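Local coordinates for protein endo-beta-1,4-glucanase (Ampullaria crossean, PDB 5XBU) that is a family 45 glycoside hydrolase that probably cleaves internal beta-1,4-glucosidic bonds of cellulose, at residues 76-88 against 97-109. Numbering follows the deposited sequence.
Sequences KNCGKCVRLTPTG and APPNHNPVVFMVT
Leu-84 and Phe-106 meet on the buried face of an antiparallel strand pair that illustrates how a two-sided ribbon divides its labour. Turning CG of Leu-84 anti to the carbonyl carbon (chi1 -53°) carries its CD1 to the CD1/CE1 side of the phenylalanine ring, 3.7 Å from Phe-106 CD1; the side chains cross at about a right angle. Cutting Leu-84 back to an alanine is likely to open a gap there and leave the ring freer to shift. The hydrogen-bonded pairs Val-82/Phe-106 and Leu-84/Val-104 exchange two bonds each. Beyond Cys-81/Met-107 the ladder ends in a G1 bulge, Gly-79 and Lys-80 both facing Val-108, whose N meets Lys-80 O at 2.8 Å, almost straight (177°). Val-108 CG1 presses to 3.4 Å from Asn-77 O.

On the other face, Cys-81, disulfide-bonded to Cys-167, is buried against Met-107, but the Arg-83/Val-105 end is looser. CD of Arg-83 runs beside CB of Pro-103 at 3.8 Å; the chain then bends at chi3, and NH1 forms a salt bridge with Glu-163. In the loop before strand 104-108, exposed His-101 lays one ring face over the backbone of Pro-86 to Gly-88.

In this double-psi beta-barrel family domain, strand 81-86 pairs on its other edge with strand 160-165, strand 104-108 runs parallel to strand 57-60, and helix 62-65 packs against Val-82 and Val-108.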
ATOM      1  N   LYS A  76       7.749  10.406  -4.535  0.63 10.33           N
ATOM      2  CA  LYS A  76       8.256   9.894  -5.793  0.63 11.15           C
ATOM      3  C   LYS A  76       7.349   8.838  -6.395  0.63 10.33           C
ATOM      4  O   LYS A  76       7.210   8.773  -7.616  0.63 10.93           O
ATOM      5  CB  LYS A  76       9.665   9.331  -5.610  0.63 13.32           C
ATOM      6  CG  LYS A  76      10.714  10.344  -5.203  0.63 15.70           C
ATOM      7  CD  LYS A  76      11.093  11.247  -6.319  0.63 18.19           C
ATOM      8  CE  LYS A  76      12.200  12.117  -5.821  0.63 19.84           C
ATOM      9  NZ  LYS A  76      13.194  11.284  -5.117  0.63 20.70           N
ATOM     10  N   ASN A  77       6.757   7.971  -5.561  1.00  9.66           N
ATOM     11  CA  ASN A  77       5.970   6.860  -6.067  1.00  9.62           C
ATOM     12  C   ASN A  77       4.471   7.123  -6.121  1.00  9.69           C
ATOM     13  O   ASN A  77       3.694   6.201  -6.385  1.00  9.78           O
ATOM     14  CB  ASN A  77       6.337   5.566  -5.353  1.00  9.91           C
ATOM     15  CG  ASN A  77       7.686   5.037  -5.832  1.00 10.44           C
ATOM     16  OD1 ASN A  77       8.030   5.156  -7.020  1.00 11.31           O
ATOM     17  ND2 ASN A  77       8.455   4.459  -4.911  1.00 10.84           N
ATOM     18  N   CYS A  78       4.056   8.389  -6.008  1.00  9.78           N
ATOM     19  CA  CYS A  78       2.673   8.734  -6.329  1.00  9.92           C
ATOM     20  C   CYS A  78       2.350   8.276  -7.738  1.00  9.75           C
ATOM     21  O   CYS A  78       3.128   8.482  -8.672  1.00 10.34           O
ATOM     22  CB  CYS A  78       2.454  10.243  -6.230  1.00 10.31           C
ATOM     23  SG  CYS A  78       2.210  10.890  -4.595  1.00  9.94           S
ATOM     24  N   GLY A  79       1.159   7.682  -7.894  1.00  9.81           N
ATOM     25  CA  GLY A  79       0.701   7.254  -9.184  1.00 10.52           C
ATOM     26  C   GLY A  79       1.255   5.942  -9.673  1.00 11.28           C
ATOM     27  O   GLY A  79       0.825   5.463 -10.734  1.00 12.63           O
ATOM     28  N   LYS A  80       2.162   5.312  -8.930  1.00 10.57           N
ATOM     29  CA  LYS A  80       2.578   3.952  -9.275  1.00 10.39           C
ATOM     30  C   LYS A  80       1.462   2.989  -8.939  1.00  9.19           C
ATOM     31  O   LYS A  80       0.647   3.247  -8.065  1.00  9.85           O
ATOM     32  CB  LYS A  80       3.823   3.523  -8.470  1.00 12.61           C
ATOM     33  CG  LYS A  80       5.085   4.302  -8.761  1.00 15.80           C
ATOM     34  CD  LYS A  80       5.607   3.936 -10.140  1.00 19.00           C
ATOM     35  CE  LYS A  80       7.028   4.441 -10.349  1.00 21.31           C
ATOM     36  NZ  LYS A  80       8.063   3.727  -9.496  1.00 22.57           N
ATOM     37  N   CYS A  81       1.443   1.861  -9.632  1.00  9.10           N
ATOM     38  CA  CYS A  81       0.533   0.779  -9.307  1.00  9.33           C
ATOM     39  C   CYS A  81       1.313  -0.442  -8.835  1.00  9.51           C
ATOM     40  O   CYS A  81       2.429  -0.727  -9.291  1.00 10.37           O
ATOM     41  CB  CYS A  81      -0.343   0.407 -10.504  1.00 10.10           C
ATOM     42  SG  CYS A  81      -1.625   1.668 -10.789  1.00 10.59           S
ATOM     43  N   VAL A  82       0.702  -1.157  -7.899  1.00  9.08           N
ATOM     44  CA  VAL A  82       1.267  -2.364  -7.329  1.00  9.15           C
ATOM     45  C   VAL A  82       0.229  -3.484  -7.434  1.00  9.23           C
ATOM     46  O   VAL A  82      -0.953  -3.278  -7.137  1.00 10.32           O
ATOM     47  CB  VAL A  82       1.746  -2.174  -5.872  1.00  9.17           C
ATOM     48  CG1 VAL A  82       2.940  -1.216  -5.830  1.00  9.55           C
ATOM     49  CG2 VAL A  82       0.662  -1.754  -4.930  1.00  9.77           C
ATOM     50  N   ARG A  83       0.676  -4.659  -7.859  0.51  9.16           N
ATOM     51  CA  ARG A  83      -0.161  -5.848  -7.833  0.51  9.46           C
ATOM     52  C   ARG A  83       0.140  -6.573  -6.538  0.51  8.91           C
ATOM     53  O   ARG A  83       1.308  -6.848  -6.232  0.51  8.95           O
ATOM     54  CB  ARG A  83       0.132  -6.764  -9.016  0.51 10.62           C
ATOM     55  CG  ARG A  83      -0.694  -8.049  -8.955  0.51 12.03           C
ATOM     56  CD  ARG A  83      -0.529  -8.947 -10.152  0.51 13.72           C
ATOM     57  NE  ARG A  83      -1.028  -8.319 -11.373  0.51 15.81           N
ATOM     58  CZ  ARG A  83      -0.263  -7.989 -12.401  0.51 17.20           C
ATOM     59  NH1 ARG A  83       1.041  -8.230 -12.356  0.51 17.82           N
ATOM     60  NH2 ARG A  83      -0.803  -7.432 -13.476  0.51 17.90           N
ATOM     61  N   LEU A  84      -0.911  -6.845  -5.772  1.00  8.70           N
ATOM     62  CA  LEU A  84      -0.822  -7.521  -4.494  1.00  8.65           C
ATOM     63  C   LEU A  84      -1.513  -8.876  -4.604  1.00  9.14           C
ATOM     64  O   LEU A  84      -2.693  -8.943  -4.971  1.00  9.49           O
ATOM     65  CB  LEU A  84      -1.446  -6.694  -3.386  1.00  8.68           C
ATOM     66  CG  LEU A  84      -0.932  -5.251  -3.275  1.00  8.82           C
ATOM     67  CD1 LEU A  84      -1.513  -4.590  -2.049  1.00  9.35           C
ATOM     68  CD2 LEU A  84       0.594  -5.217  -3.215  1.00  9.15           C
ATOM     69  N   THR A  85      -0.780  -9.948  -4.321  1.00  9.18           N
ATOM     70  CA  THR A  85      -1.299 -11.306  -4.427  1.00  9.68           C
ATOM     71  C   THR A  85      -1.280 -11.961  -3.062  1.00  9.57           C
ATOM     72  O   THR A  85      -0.194 -12.162  -2.501  1.00  9.45           O
ATOM     73  CB  THR A  85      -0.475 -12.140  -5.400  1.00 10.76           C
ATOM     74  OG1 THR A  85      -0.388 -11.500  -6.667  1.00 11.01           O
ATOM     75  CG2 THR A  85      -1.089 -13.515  -5.605  1.00 12.11           C
ATOM     76  N   PRO A  86      -2.431 -12.305  -2.485  1.00  9.74           N
ATOM     77  CA  PRO A  86      -2.408 -12.977  -1.182  1.00 10.06           C
ATOM     78  C   PRO A  86      -1.613 -14.275  -1.230  1.00  9.75           C
ATOM     79  O   PRO A  86      -1.701 -15.043  -2.191  1.00 10.53           O
ATOM     80  CB  PRO A  86      -3.887 -13.265  -0.884  1.00 10.75           C
ATOM     81  CG  PRO A  86      -4.610 -12.177  -1.680  1.00 10.97           C
ATOM     82  CD  PRO A  86      -3.816 -12.055  -2.948  1.00 10.37           C
ATOM     83  N   THR A  87      -0.898 -14.549  -0.132  1.00 10.02           N
ATOM     84  CA  THR A  87      -0.218 -15.831   0.049  1.00 10.47           C
ATOM     85  C   THR A  87      -1.090 -16.848   0.790  1.00 10.90           C
ATOM     86  O   THR A  87      -0.757 -18.036   0.798  1.00 11.94           O
ATOM     87  CB  THR A  87       1.045 -15.614   0.889  1.00 10.43           C
ATOM     88  OG1 THR A  87       0.601 -15.096   2.146  1.00 10.52           O
ATOM     89  CG2 THR A  87       2.036 -14.696   0.201  1.00 10.88           C
ATOM     90  N   GLY A  88      -2.138 -16.399   1.461  1.00 10.92           N
ATOM     91  CA  GLY A  88      -2.834 -17.180   2.466  1.00 11.88           C
ATOM     92  C   GLY A  88      -2.429 -16.863   3.884  1.00 12.16           C
ATOM     93  O   GLY A  88      -3.061 -17.338   4.828  1.00 14.34           O
ATOM     94  N   ALA A  97      -7.013 -15.382   6.996  1.00 13.40           N
ATOM     95  CA  ALA A  97      -6.743 -15.950   5.684  1.00 13.78           C
ATOM     96  C   ALA A  97      -7.894 -15.611   4.745  1.00 13.35           C
ATOM     97  O   ALA A  97      -9.056 -15.883   5.074  1.00 13.95           O
ATOM     98  CB  ALA A  97      -6.579 -17.475   5.785  1.00 14.41           C
ATOM     99  N   PRO A  98      -7.630 -15.069   3.565  1.00 13.26           N
ATOM    100  CA  PRO A  98      -8.725 -14.611   2.714  1.00 13.53           C
ATOM    101  C   PRO A  98      -9.387 -15.771   1.991  1.00 13.47           C
ATOM    102  O   PRO A  98      -8.823 -16.877   1.904  1.00 13.33           O
ATOM    103  CB  PRO A  98      -8.033 -13.660   1.734  1.00 14.40           C
ATOM    104  CG  PRO A  98      -6.645 -14.206   1.656  1.00 14.57           C
ATOM    105  CD  PRO A  98      -6.313 -14.647   3.040  1.00 13.98           C
ATOM    106  N   PRO A  99     -10.587 -15.549   1.441  1.00 14.17           N
ATOM    107  CA  PRO A  99     -11.312 -16.644   0.766  1.00 14.18           C
ATOM    108  C   PRO A  99     -10.690 -17.098  -0.540  1.00 13.47           C
ATOM    109  O   PRO A  99     -10.902 -18.250  -0.942  1.00 13.92           O
ATOM    110  CB  PRO A  99     -12.702 -16.034   0.524  1.00 15.54           C
ATOM    111  CG  PRO A  99     -12.432 -14.541   0.475  1.00 16.44           C
ATOM    112  CD  PRO A  99     -11.426 -14.338   1.561  1.00 15.51           C
ATOM    113  N   ASN A 100      -9.930 -16.240  -1.213  1.00 13.11           N
ATOM    114  CA  ASN A 100      -9.245 -16.604  -2.439  1.00 12.78           C
ATOM    115  C   ASN A 100      -7.975 -15.778  -2.521  1.00 11.90           C
ATOM    116  O   ASN A 100      -7.743 -14.876  -1.708  1.00 12.76           O
ATOM    117  CB  ASN A 100     -10.125 -16.449  -3.671  1.00 14.21           C
ATOM    118  CG  ASN A 100     -10.453 -14.997  -3.945  1.00 16.06           C
ATOM    119  OD1 ASN A 100      -9.561 -14.183  -4.156  1.00 15.43           O
ATOM    120  ND2 ASN A 100     -11.713 -14.656  -3.887  1.00 17.93           N
ATOM    121  N   HIS A 101      -7.138 -16.139  -3.488  1.00 11.61           N
ATOM    122  CA  HIS A 101      -5.865 -15.451  -3.709  1.00 11.63           C
ATOM    123  C   HIS A 101      -5.849 -14.683  -5.019  1.00 11.42           C
ATOM    124  O   HIS A 101      -4.790 -14.481  -5.610  1.00 11.63           O
ATOM    125  CB  HIS A 101      -4.686 -16.415  -3.629  1.00 11.87           C
ATOM    126  CG  HIS A 101      -4.596 -17.139  -2.331  1.00 12.26           C
ATOM    127  ND1 HIS A 101      -3.725 -18.183  -2.129  1.00 12.29           N
ATOM    128  CD2 HIS A 101      -5.268 -16.968  -1.166  1.00 12.46           C
ATOM    129  CE1 HIS A 101      -3.873 -18.624  -0.893  1.00 12.58           C
ATOM    130  NE2 HIS A 101      -4.806 -17.915  -0.286  1.00 12.88           N
ATOM    131  N   ASN A 102      -6.992 -14.225  -5.485  1.00 11.52           N
ATOM    132  CA  ASN A 102      -7.000 -13.415  -6.690  1.00 11.74           C
ATOM    133  C   ASN A 102      -6.134 -12.174  -6.466  1.00 11.00           C
ATOM    134  O   ASN A 102      -6.275 -11.500  -5.436  1.00 11.51           O
ATOM    135  CB  ASN A 102      -8.416 -12.903  -6.996  1.00 12.77           C
ATOM    136  CG  ASN A 102      -9.411 -13.978  -7.336  1.00 14.23           C
ATOM    137  OD1 ASN A 102      -9.071 -15.096  -7.710  1.00 14.48           O
ATOM    138  ND2 ASN A 102     -10.680 -13.633  -7.193  1.00 16.11           N
ATOM    139  N   PRO A 103      -5.263 -11.827  -7.407  0.60 11.07           N
ATOM    140  CA  PRO A 103      -4.467 -10.609  -7.265  0.60 10.77           C
ATOM    141  C   PRO A 103      -5.339  -9.383  -7.475  0.60 10.52           C
ATOM    142  O   PRO A 103      -6.388  -9.428  -8.119  0.60 10.60           O
ATOM    143  CB  PRO A 103      -3.430 -10.736  -8.377  0.60 11.54           C
ATOM    144  CG  PRO A 103      -4.049 -11.613  -9.404  0.60 12.10           C
ATOM    145  CD  PRO A 103      -4.995 -12.531  -8.673  0.60 11.60           C
ATOM    146  N   VAL A 104      -4.895  -8.277  -6.898  1.00 10.17           N
ATOM    147  CA  VAL A 104      -5.567  -6.997  -7.088  1.00 10.15           C
ATOM    148  C   VAL A 104      -4.499  -5.923  -7.260  1.00  9.52           C
ATOM    149  O   VAL A 104      -3.510  -5.898  -6.528  1.00  9.67           O
ATOM    150  CB  VAL A 104      -6.511  -6.663  -5.909  1.00 11.26           C
ATOM    151  CG1 VAL A 104      -7.231  -5.369  -6.152  1.00 11.99           C
ATOM    152  CG2 VAL A 104      -7.541  -7.791  -5.658  1.00 12.61           C
ATOM    153  N   VAL A 105      -4.715  -5.048  -8.224  1.00  9.79           N
ATOM    154  CA  VAL A 105      -3.840  -3.914  -8.507  1.00  9.86           C
ATOM    155  C   VAL A 105      -4.375  -2.674  -7.804  1.00  9.76           C
ATOM    156  O   VAL A 105      -5.552  -2.321  -7.944  1.00 10.98           O
ATOM    157  CB  VAL A 105      -3.695  -3.687 -10.020  1.00 11.02           C
ATOM    158  CG1 VAL A 105      -2.870  -2.422 -10.325  1.00 12.28           C
ATOM    159  CG2 VAL A 105      -3.089  -4.900 -10.723  1.00 12.13           C
ATOM    160  N   PHE A 106      -3.491  -1.987  -7.077  1.00  9.39           N
ATOM    161  CA  PHE A 106      -3.820  -0.760  -6.371  1.00  9.56           C
ATOM    162  C   PHE A 106      -2.921   0.362  -6.874  1.00  9.01           C
ATOM    163  O   PHE A 106      -1.729   0.152  -7.128  1.00  9.97           O
ATOM    164  CB  PHE A 106      -3.600  -0.890  -4.867  1.00  9.49           C
ATOM    165  CG  PHE A 106      -4.491  -1.918  -4.213  1.00  9.48           C
ATOM    166  CD1 PHE A 106      -4.146  -3.256  -4.254  1.00  9.95           C
ATOM    167  CD2 PHE A 106      -5.667  -1.549  -3.579  1.00  9.88           C
ATOM    168  CE1 PHE A 106      -4.968  -4.219  -3.675  1.00 10.80           C
ATOM    169  CE2 PHE A 106      -6.502  -2.498  -2.999  1.00 10.77           C
ATOM    170  CZ  PHE A 106      -6.137  -3.837  -3.061  1.00 11.00           C
ATOM    171  N   MET A 107      -3.456   1.572  -6.944  1.00  8.81           N
ATOM    172  CA  MET A 107      -2.663   2.751  -7.284  1.00  8.46           C
ATOM    173  C   MET A 107      -2.303   3.543  -6.039  1.00  8.15           C
ATOM    174  O   MET A 107      -3.139   3.768  -5.159  1.00  8.49           O
ATOM    175  CB  MET A 107      -3.424   3.632  -8.282  1.00  8.84           C
ATOM    176  CG  MET A 107      -2.570   4.805  -8.789  1.00  9.06           C
ATOM    177  SD  MET A 107      -3.275   5.603 -10.239  1.00  9.80           S
ATOM    178  CE  MET A 107      -4.698   6.431  -9.500  1.00 10.61           C
ATOM    179  N   VAL A 108      -1.042   3.983  -5.979  1.00  8.17           N
ATOM    180  CA  VAL A 108      -0.564   4.822  -4.890  1.00  8.31           C
ATOM    181  C   VAL A 108      -1.139   6.225  -5.031  1.00  8.50           C
ATOM    182  O   VAL A 108      -0.830   6.940  -5.988  1.00  9.05           O
ATOM    183  CB  VAL A 108       0.970   4.889  -4.902  1.00  8.72           C
ATOM    184  CG1 VAL A 108       1.455   5.824  -3.834  1.00  8.98           C
ATOM    185  CG2 VAL A 108       1.568   3.477  -4.782  1.00  8.98           C
ATOM    186  N   THR A 109      -1.955   6.628  -4.052  1.00  8.44           N
ATOM    187  CA  THR A 109      -2.538   7.970  -4.044  1.00  8.74           C
ATOM    188  C   THR A 109      -2.340   8.686  -2.723  1.00  8.84           C
ATOM    189  O   THR A 109      -2.745   9.849  -2.605  1.00 10.14           O
ATOM    190  CB  THR A 109      -4.025   7.954  -4.395  1.00  9.53           C
ATOM    191  OG1 THR A 109      -4.701   7.289  -3.335  1.00 10.06           O
ATOM    192  CG2 THR A 109      -4.297   7.303  -5.718  1.00 10.04           C
TER